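Long-range contact in PatF (PDB 4BG2), which belongs to the cyanobactin prenyltransferase family and probably acts in patellamide biosynthesis, its own activity being unsettled: residues L129-P142 / T173-R185. Residues are numbered along the deposited sequence; the frame is centred on the assembly and turned at random.
Sequences LEDSSVMLYIHIKP and TMVIGFELFFDGR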
ATOM      1  N   LEU A 129      19.716  -1.051  -5.528  1.00 41.68           N
ATOM      2  CA  LEU A 129      18.883  -1.019  -6.724  1.00 42.70           C
ATOM      3  C   LEU A 129      18.005  -2.283  -6.871  1.00 40.85           C
ATOM      4  O   LEU A 129      16.804  -2.184  -7.055  1.00 38.44           O
ATOM      5  CB  LEU A 129      19.767  -0.825  -7.972  1.00 46.50           C
ATOM      6  CG  LEU A 129      19.064  -0.726  -9.328  1.00 46.45           C
ATOM      7  CD1 LEU A 129      18.112   0.451  -9.357  1.00 45.10           C
ATOM      8  CD2 LEU A 129      20.101  -0.601 -10.438  1.00 51.20           C
ATOM      9  N   GLU A 130      18.620  -3.450  -6.733  1.00 41.09           N
ATOM     10  CA  GLU A 130      17.962  -4.724  -6.970  1.00 41.72           C
ATOM     11  C   GLU A 130      16.896  -5.073  -5.924  1.00 41.33           C
ATOM     12  O   GLU A 130      16.025  -5.879  -6.203  1.00 42.04           O
ATOM     13  CB  GLU A 130      19.014  -5.839  -7.065  1.00 44.47           C
ATOM     14  CG  GLU A 130      19.979  -5.658  -8.244  1.00 46.42           C
ATOM     15  CD  GLU A 130      21.086  -4.607  -8.005  1.00 49.20           C
ATOM     16  OE1 GLU A 130      21.257  -4.152  -6.840  1.00 48.15           O
ATOM     17  OE2 GLU A 130      21.801  -4.250  -8.986  1.00 48.22           O
ATOM     18  N   ASP A 131      16.925  -4.427  -4.759  1.00 39.77           N
ATOM     19  CA  ASP A 131      15.878  -4.581  -3.744  1.00 38.21           C
ATOM     20  C   ASP A 131      14.760  -3.561  -3.845  1.00 33.50           C
ATOM     21  O   ASP A 131      13.840  -3.607  -3.058  1.00 32.30           O
ATOM     22  CB  ASP A 131      16.439  -4.428  -2.333  1.00 43.73           C
ATOM     23  CG  ASP A 131      17.213  -5.614  -1.878  1.00 50.15           C
ATOM     24  OD1 ASP A 131      17.414  -6.554  -2.683  1.00 58.16           O
ATOM     25  OD2 ASP A 131      17.630  -5.601  -0.693  1.00 57.83           O
ATOM     26  N   SER A 132      14.860  -2.603  -4.760  1.00 30.89           N
ATOM     27  CA  SER A 132      13.835  -1.598  -4.902  1.00 27.91           C
ATOM     28  C   SER A 132      12.739  -2.145  -5.768  1.00 25.11           C
ATOM     29  O   SER A 132      12.935  -3.141  -6.446  1.00 26.31           O
ATOM     30  CB  SER A 132      14.443  -0.315  -5.479  1.00 29.43           C
ATOM     31  OG  SER A 132      15.385   0.196  -4.539  1.00 30.25           O
ATOM     32  N   SER A 133      11.570  -1.532  -5.722  1.00 23.44           N
ATOM     33  CA  SER A 133      10.444  -2.066  -6.443  1.00 22.89           C
ATOM     34  C   SER A 133       9.503  -0.987  -6.904  1.00 21.83           C
ATOM     35  O   SER A 133       9.505   0.140  -6.378  1.00 21.55           O
ATOM     36  CB  SER A 133       9.675  -3.065  -5.537  1.00 24.14           C
ATOM     37  OG  SER A 133       9.122  -2.370  -4.421  1.00 23.08           O
ATOM     38  N   VAL A 134       8.673  -1.349  -7.878  1.00 21.80           N
ATOM     39  CA  VAL A 134       7.455  -0.607  -8.187  1.00 21.76           C
ATOM     40  C   VAL A 134       6.321  -1.352  -7.461  1.00 21.97           C
ATOM     41  O   VAL A 134       6.302  -2.595  -7.410  1.00 21.64           O
ATOM     42  CB  VAL A 134       7.192  -0.533  -9.705  1.00 24.22           C
ATOM     43  CG1 VAL A 134       5.803   0.004  -9.998  1.00 24.39           C
ATOM     44  CG2 VAL A 134       8.202   0.374 -10.353  1.00 26.32           C
HETATM   45  N   MSE A 135       5.421  -0.585  -6.855  1.00 22.39           N
HETATM   46  CA  MSE A 135       4.306  -1.138  -6.102  1.00 23.36           C
HETATM   47  C   MSE A 135       3.056  -0.600  -6.712  1.00 21.71           C
HETATM   48  O   MSE A 135       2.906   0.605  -6.930  1.00 21.96           O
HETATM   49  CB  MSE A 135       4.422  -0.706  -4.631  1.00 26.20           C
HETATM   50  CG  MSE A 135       3.312  -1.295  -3.754  1.00 27.57           C
HETATM   51 SE   MSE A 135       3.736  -3.159  -3.287  1.00 34.78          SE
HETATM   52  CE  MSE A 135       2.134  -3.991  -4.022  1.00 30.68           C
ATOM     53  N   LEU A 136       2.147  -1.497  -7.037  1.00 22.37           N
ATOM     54  CA  LEU A 136       0.896  -1.124  -7.675  1.00 23.22           C
ATOM     55  C   LEU A 136      -0.245  -1.809  -6.944  1.00 22.72           C
ATOM     56  O   LEU A 136      -0.273  -3.028  -6.836  1.00 23.21           O
ATOM     57  CB  LEU A 136       0.895  -1.563  -9.133  1.00 24.54           C
ATOM     58  CG  LEU A 136       2.079  -1.073  -9.987  1.00 26.23           C
ATOM     59  CD1 LEU A 136       2.174  -1.827 -11.299  1.00 27.65           C
ATOM     60  CD2 LEU A 136       2.000   0.408 -10.287  1.00 26.47           C
ATOM     61  N   TYR A 137      -1.214  -1.022  -6.479  1.00 22.30           N
ATOM     62  CA  TYR A 137      -2.362  -1.582  -5.818  1.00 22.91           C
ATOM     63  C   TYR A 137      -3.586  -1.355  -6.685  1.00 22.77           C
ATOM     64  O   TYR A 137      -3.768  -0.267  -7.211  1.00 22.31           O
ATOM     65  CB  TYR A 137      -2.567  -0.910  -4.450  1.00 23.61           C
ATOM     66  CG  TYR A 137      -1.557  -1.316  -3.409  1.00 25.29           C
ATOM     67  CD1 TYR A 137      -1.607  -2.586  -2.844  1.00 25.76           C
ATOM     68  CD2 TYR A 137      -0.575  -0.429  -2.960  1.00 25.62           C
ATOM     69  CE1 TYR A 137      -0.705  -2.973  -1.866  1.00 27.01           C
ATOM     70  CE2 TYR A 137       0.338  -0.821  -1.983  1.00 26.68           C
ATOM     71  CZ  TYR A 137       0.256  -2.096  -1.446  1.00 26.96           C
ATOM     72  OH  TYR A 137       1.133  -2.512  -0.483  1.00 29.97           O
ATOM     73  N   ILE A 138      -4.433  -2.375  -6.778  1.00 21.70           N
ATOM     74  CA  ILE A 138      -5.740  -2.245  -7.372  1.00 23.36           C
ATOM     75  C   ILE A 138      -6.748  -2.109  -6.228  1.00 24.26           C
ATOM     76  O   ILE A 138      -6.844  -2.987  -5.372  1.00 24.36           O
ATOM     77  CB  ILE A 138      -6.110  -3.504  -8.191  1.00 24.63           C
ATOM     78  CG1 ILE A 138      -5.001  -3.884  -9.162  1.00 25.54           C
ATOM     79  CG2 ILE A 138      -7.456  -3.343  -8.897  1.00 25.42           C
ATOM     80  CD1 ILE A 138      -4.783  -2.918 -10.274  1.00 26.17           C
ATOM     81  N   HIS A 139      -7.524  -1.035  -6.234  1.00 26.34           N
ATOM     82  CA  HIS A 139      -8.584  -0.838  -5.249  1.00 29.42           C
ATOM     83  C   HIS A 139      -9.941  -1.197  -5.834  1.00 31.38           C
ATOM     84  O   HIS A 139     -10.369  -0.616  -6.817  1.00 30.59           O
ATOM     85  CB  HIS A 139      -8.590   0.592  -4.758  1.00 30.30           C
ATOM     86  CG  HIS A 139      -7.402   0.923  -3.933  1.00 31.25           C
ATOM     87  ND1 HIS A 139      -7.235   0.446  -2.654  1.00 33.68           N
ATOM     88  CD2 HIS A 139      -6.308   1.674  -4.200  1.00 33.34           C
ATOM     89  CE1 HIS A 139      -6.095   0.898  -2.163  1.00 32.43           C
ATOM     90  NE2 HIS A 139      -5.505   1.632  -3.088  1.00 32.69           N
ATOM     91  N   ILE A 140     -10.592  -2.166  -5.200  1.00 31.75           N
ATOM     92  CA  ILE A 140     -11.818  -2.759  -5.689  1.00 34.96           C
ATOM     93  C   ILE A 140     -12.989  -2.072  -5.008  1.00 36.34           C
ATOM     94  O   ILE A 140     -12.861  -1.650  -3.864  1.00 34.92           O
ATOM     95  CB  ILE A 140     -11.816  -4.269  -5.367  1.00 36.89           C
ATOM     96  CG1 ILE A 140     -10.616  -4.942  -6.041  1.00 38.16           C
ATOM     97  CG2 ILE A 140     -13.101  -4.935  -5.808  1.00 38.74           C
ATOM     98  CD1 ILE A 140     -10.258  -6.282  -5.440  1.00 39.95           C
ATOM     99  N   LYS A 141     -14.120  -1.951  -5.712  1.00 37.84           N
ATOM    100  CA  LYS A 141     -15.313  -1.327  -5.138  1.00 40.38           C
ATOM    101  C   LYS A 141     -15.831  -2.232  -4.034  1.00 41.45           C
ATOM    102  O   LYS A 141     -16.031  -3.421  -4.269  1.00 42.39           O
ATOM    103  CB  LYS A 141     -16.385  -1.098  -6.205  1.00 41.74           C
ATOM    104  CG  LYS A 141     -16.001  -0.041  -7.223  1.00 41.53           C
ATOM    105  CD  LYS A 141     -17.154   0.298  -8.149  1.00 43.30           C
ATOM    106  CE  LYS A 141     -16.733   1.323  -9.184  1.00 42.46           C
ATOM    107  NZ  LYS A 141     -17.736   1.431 -10.283  1.00 45.31           N
ATOM    108  N   PRO A 142     -16.020  -1.688  -2.819  1.00 43.95           N
ATOM    109  CA  PRO A 142     -16.460  -2.520  -1.684  1.00 46.06           C
ATOM    110  C   PRO A 142     -17.805  -3.198  -1.832  1.00 50.24           C
ATOM    111  O   PRO A 142     -17.986  -4.278  -1.274  1.00 52.07           O
ATOM    112  CB  PRO A 142     -16.517  -1.524  -0.530  1.00 46.14           C
ATOM    113  CG  PRO A 142     -15.462  -0.541  -0.869  1.00 44.40           C
ATOM    114  CD  PRO A 142     -15.581  -0.367  -2.359  1.00 43.91           C
ATOM    115  N   THR A 173     -11.567  -9.849  -0.487  1.00 32.98           N
ATOM    116  CA  THR A 173     -10.427  -9.135  -1.088  1.00 30.38           C
ATOM    117  C   THR A 173     -10.923  -7.801  -1.596  1.00 29.44           C
ATOM    118  O   THR A 173     -11.811  -7.726  -2.436  1.00 29.18           O
ATOM    119  CB  THR A 173      -9.739  -9.964  -2.198  1.00 31.22           C
ATOM    120  OG1 THR A 173      -9.049 -11.047  -1.591  1.00 30.83           O
ATOM    121  CG2 THR A 173      -8.716  -9.149  -2.987  1.00 31.26           C
HETATM  122  N   MSE A 174     -10.356  -6.735  -1.051  1.00 29.24           N
HETATM  123  CA  MSE A 174     -10.709  -5.380  -1.459  1.00 32.07           C
HETATM  124  C   MSE A 174      -9.540  -4.652  -2.099  1.00 28.19           C
HETATM  125  O   MSE A 174      -9.731  -3.647  -2.741  1.00 27.39           O
HETATM  126  CB  MSE A 174     -11.162  -4.614  -0.222  1.00 33.70           C
HETATM  127  CG  MSE A 174     -12.352  -3.709  -0.483  1.00 42.74           C
HETATM  128 SE   MSE A 174     -12.832  -2.917   1.283  1.00 50.24          SE
HETATM  129  CE  MSE A 174     -11.362  -1.600   1.320  1.00 46.91           C
ATOM    130  N   VAL A 175      -8.331  -5.150  -1.898  1.00 27.95           N
ATOM    131  CA  VAL A 175      -7.145  -4.590  -2.522  1.00 27.04           C
ATOM    132  C   VAL A 175      -6.303  -5.752  -3.060  1.00 25.81           C
ATOM    133  O   VAL A 175      -6.155  -6.783  -2.409  1.00 25.15           O
ATOM    134  CB  VAL A 175      -6.258  -3.787  -1.520  1.00 27.85           C
ATOM    135  CG1 VAL A 175      -5.224  -2.974  -2.270  1.00 27.55           C
ATOM    136  CG2 VAL A 175      -7.066  -2.871  -0.628  1.00 30.12           C
ATOM    137  N   ILE A 176      -5.708  -5.550  -4.226  1.00 25.75           N
ATOM    138  CA  ILE A 176      -4.723  -6.473  -4.774  1.00 25.56           C
ATOM    139  C   ILE A 176      -3.427  -5.713  -5.048  1.00 25.40           C
ATOM    140  O   ILE A 176      -3.426  -4.685  -5.720  1.00 26.43           O
ATOM    141  CB  ILE A 176      -5.232  -7.130  -6.064  1.00 28.07           C
ATOM    142  CG1 ILE A 176      -6.521  -7.903  -5.781  1.00 29.44           C
ATOM    143  CG2 ILE A 176      -4.163  -8.048  -6.645  1.00 27.76           C
ATOM    144  CD1 ILE A 176      -7.326  -8.213  -7.032  1.00 33.30           C
ATOM    145  N   GLY A 177      -2.327  -6.213  -4.483  1.00 25.08           N
ATOM    146  CA  GLY A 177      -1.000  -5.622  -4.626  1.00 24.35           C
ATOM    147  C   GLY A 177      -0.144  -6.395  -5.616  1.00 24.21           C
ATOM    148  O   GLY A 177      -0.185  -7.620  -5.658  1.00 24.22           O
ATOM    149  N   PHE A 178       0.601  -5.659  -6.435  1.00 22.83           N
ATOM    150  CA  PHE A 178       1.586  -6.249  -7.330  1.00 23.66           C
ATOM    151  C   PHE A 178       2.885  -5.540  -7.039  1.00 23.51           C
ATOM    152  O   PHE A 178       2.957  -4.323  -7.203  1.00 23.90           O
ATOM    153  CB  PHE A 178       1.190  -5.993  -8.785  1.00 23.75           C
ATOM    154  CG  PHE A 178      -0.079  -6.667  -9.182  1.00 25.05           C
ATOM    155  CD1 PHE A 178      -1.301  -6.017  -9.023  1.00 25.35           C
ATOM    156  CD2 PHE A 178      -0.071  -7.947  -9.729  1.00 26.11           C
ATOM    157  CE1 PHE A 178      -2.468  -6.623  -9.417  1.00 25.63           C
ATOM    158  CE2 PHE A 178      -1.241  -8.554 -10.134  1.00 26.38           C
ATOM    159  CZ  PHE A 178      -2.445  -7.896  -9.970  1.00 27.43           C
ATOM    160  N   GLU A 179       3.884  -6.276  -6.558  1.00 23.66           N
ATOM    161  CA  GLU A 179       5.179  -5.693  -6.273  1.00 24.02           C
ATOM    162  C   GLU A 179       6.181  -6.213  -7.273  1.00 24.59           C
ATOM    163  O   GLU A 179       6.343  -7.408  -7.420  1.00 24.99           O
ATOM    164  CB  GLU A 179       5.673  -5.974  -4.840  1.00 25.26           C
ATOM    165  CG  GLU A 179       6.957  -5.206  -4.522  1.00 25.96           C
ATOM    166  CD  GLU A 179       7.171  -4.933  -3.028  1.00 28.28           C
ATOM    167  OE1 GLU A 179       6.613  -5.677  -2.206  1.00 27.82           O
ATOM    168  OE2 GLU A 179       7.854  -3.942  -2.683  1.00 28.08           O
ATOM    169  N   LEU A 180       6.845  -5.294  -7.962  1.00 24.69           N
ATOM    170  CA  LEU A 180       7.779  -5.640  -9.021  1.00 26.07           C
ATOM    171  C   LEU A 180       9.170  -5.186  -8.679  1.00 25.09           C
ATOM    172  O   LEU A 180       9.498  -4.015  -8.833  1.00 24.62           O
ATOM    173  CB  LEU A 180       7.334  -5.007 -10.340  1.00 29.32           C
ATOM    174  CG  LEU A 180       5.976  -5.478 -10.894  1.00 30.81           C
ATOM    175  CD1 LEU A 180       4.819  -4.947 -10.074  1.00 32.25           C
ATOM    176  CD2 LEU A 180       5.808  -5.013 -12.327  1.00 33.50           C
ATOM    177  N   PHE A 181       9.993  -6.120  -8.223  1.00 26.34           N
ATOM    178  CA  PHE A 181      11.342  -5.814  -7.828  1.00 27.87           C
ATOM    179  C   PHE A 181      12.254  -5.683  -9.045  1.00 29.32           C
ATOM    180  O   PHE A 181      12.042  -6.330 -10.087  1.00 29.52           O
ATOM    181  CB  PHE A 181      11.874  -6.869  -6.879  1.00 28.94           C
ATOM    182  CG  PHE A 181      11.167  -6.919  -5.554  1.00 30.44           C
ATOM    183  CD1 PHE A 181      11.556  -6.086  -4.513  1.00 30.29           C
ATOM    184  CD2 PHE A 181      10.147  -7.835  -5.321  1.00 31.08           C
ATOM    185  CE1 PHE A 181      10.948  -6.161  -3.273  1.00 30.30           C
ATOM    186  CE2 PHE A 181       9.533  -7.916  -4.080  1.00 31.19           C
ATOM    187  CZ  PHE A 181       9.930  -7.067  -3.053  1.00 31.50           C
ATOM    188  N   PHE A 182      13.305  -4.889  -8.881  1.00 29.48           N
ATOM    189  CA  PHE A 182      14.188  -4.551  -9.993  1.00 31.19           C
ATOM    190  C   PHE A 182      15.206  -5.644 -10.327  1.00 32.44           C
ATOM    191  O   PHE A 182      15.918  -5.525 -11.300  1.00 31.78           O
ATOM    192  CB  PHE A 182      14.903  -3.230  -9.728  1.00 32.10           C
ATOM    193  CG  PHE A 182      13.985  -2.057  -9.588  1.00 31.26           C
ATOM    194  CD1 PHE A 182      12.658  -2.136  -9.959  1.00 32.03           C
ATOM    195  CD2 PHE A 182      14.459  -0.865  -9.114  1.00 32.88           C
ATOM    196  CE1 PHE A 182      11.810  -1.058  -9.828  1.00 31.91           C
ATOM    197  CE2 PHE A 182      13.632   0.232  -9.007  1.00 32.96           C
ATOM    198  CZ  PHE A 182      12.299   0.136  -9.358  1.00 32.46           C
ATOM    199  N   ASP A 183      15.232  -6.723  -9.552  1.00 32.27           N
ATOM    200  CA  ASP A 183      15.993  -7.916  -9.918  1.00 32.83           C
ATOM    201  C   ASP A 183      15.163  -8.971 -10.646  1.00 33.15           C
ATOM    202  O   ASP A 183      15.644 -10.081 -10.880  1.00 36.80           O
ATOM    203  CB  ASP A 183      16.604  -8.553  -8.670  1.00 34.06           C
ATOM    204  CG  ASP A 183      15.572  -9.042  -7.694  1.00 34.14           C
ATOM    205  OD1 ASP A 183      14.345  -8.808  -7.896  1.00 33.05           O
ATOM    206  OD2 ASP A 183      15.986  -9.648  -6.675  1.00 38.78           O
ATOM    207  N   GLY A 184      13.922  -8.659 -10.990  1.00 31.71           N
ATOM    208  CA  GLY A 184      13.087  -9.592 -11.742  1.00 32.41           C
ATOM    209  C   GLY A 184      12.101 -10.386 -10.879  1.00 32.62           C
ATOM    210  O   GLY A 184      11.236 -11.050 -11.410  1.00 32.39           O
ATOM    211  N   ARG A 185      12.185 -10.287  -9.555  1.00 32.62           N
ATOM    212  CA  ARG A 185      11.162 -10.900  -8.693  1.00 32.84           C
ATOM    213  C   ARG A 185       9.880 -10.088  -8.696  1.00 30.41           C
ATOM    214  O   ARG A 185       9.901  -8.862  -8.711  1.00 29.51           O
ATOM    215  CB  ARG A 185      11.637 -10.996  -7.268  1.00 33.68           C
ATOM    216  CG  ARG A 185      12.611 -12.117  -7.013  1.00 37.54           C
ATOM    217  CD  ARG A 185      13.002 -12.106  -5.540  1.00 39.18           C
ATOM    218  NE  ARG A 185      13.725 -10.881  -5.236  1.00 39.34           N
ATOM    219  CZ  ARG A 185      13.398  -9.994  -4.301  1.00 39.17           C
ATOM    220  NH1 ARG A 185      12.363 -10.177  -3.496  1.00 37.91           N
ATOM    221  NH2 ARG A 185      14.140  -8.908  -4.175  1.00 38.91           N
TER
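L129 meets the F182 ring with CD1, 3.9 Å from F182 CD2, and the two side chains cross at about a right angle. F182 lies in the type I turn F181-G184, its ring folded back over the backbone of S132 and S133: S132 O sits over one face toward the rim, while V134 CG2 lies at the edge. The same S132 O accepts from F182 N (3.0 Å). The antiparallel ladder starts at S133, opposite F181. S133 OG, placed between its own backbone N and carbonyl carbon (chi1 65°), reaches E179 OE2 at 2.7 Å on the anti lone pair; that oxygen is also hydrogen-bonded to H124 ND1, and R187 forms a salt bridge with E179 OE1, so both oxygens of the buried carboxylate are held. After the V134-L180 backbone pair, selenomethionine M135 packs SE on E179 CB and bends CE over a face of the Y137 ring, 3.6 Å from G177 CA, where any CB would clash. Pairs L136-F178 and I138-I176 follow; I138 CG1 abuts the F178 ring edge (3.7 Å to CE1). I140 N bonds M174 O, and I140 CD1 touches I176 CD1. Strands 116-124 and 186-194 flank the pair in a closed antiparallel barrel, consistent with the PT barrel of ABBA prenyltransferases. V134, L180 and F182 pack on helix 79-91, and L136, I138 and I176 on helix 101-110, where F103 meets F178 edge-to-face; S133, M135, Y137, H139 and E179 share the other face.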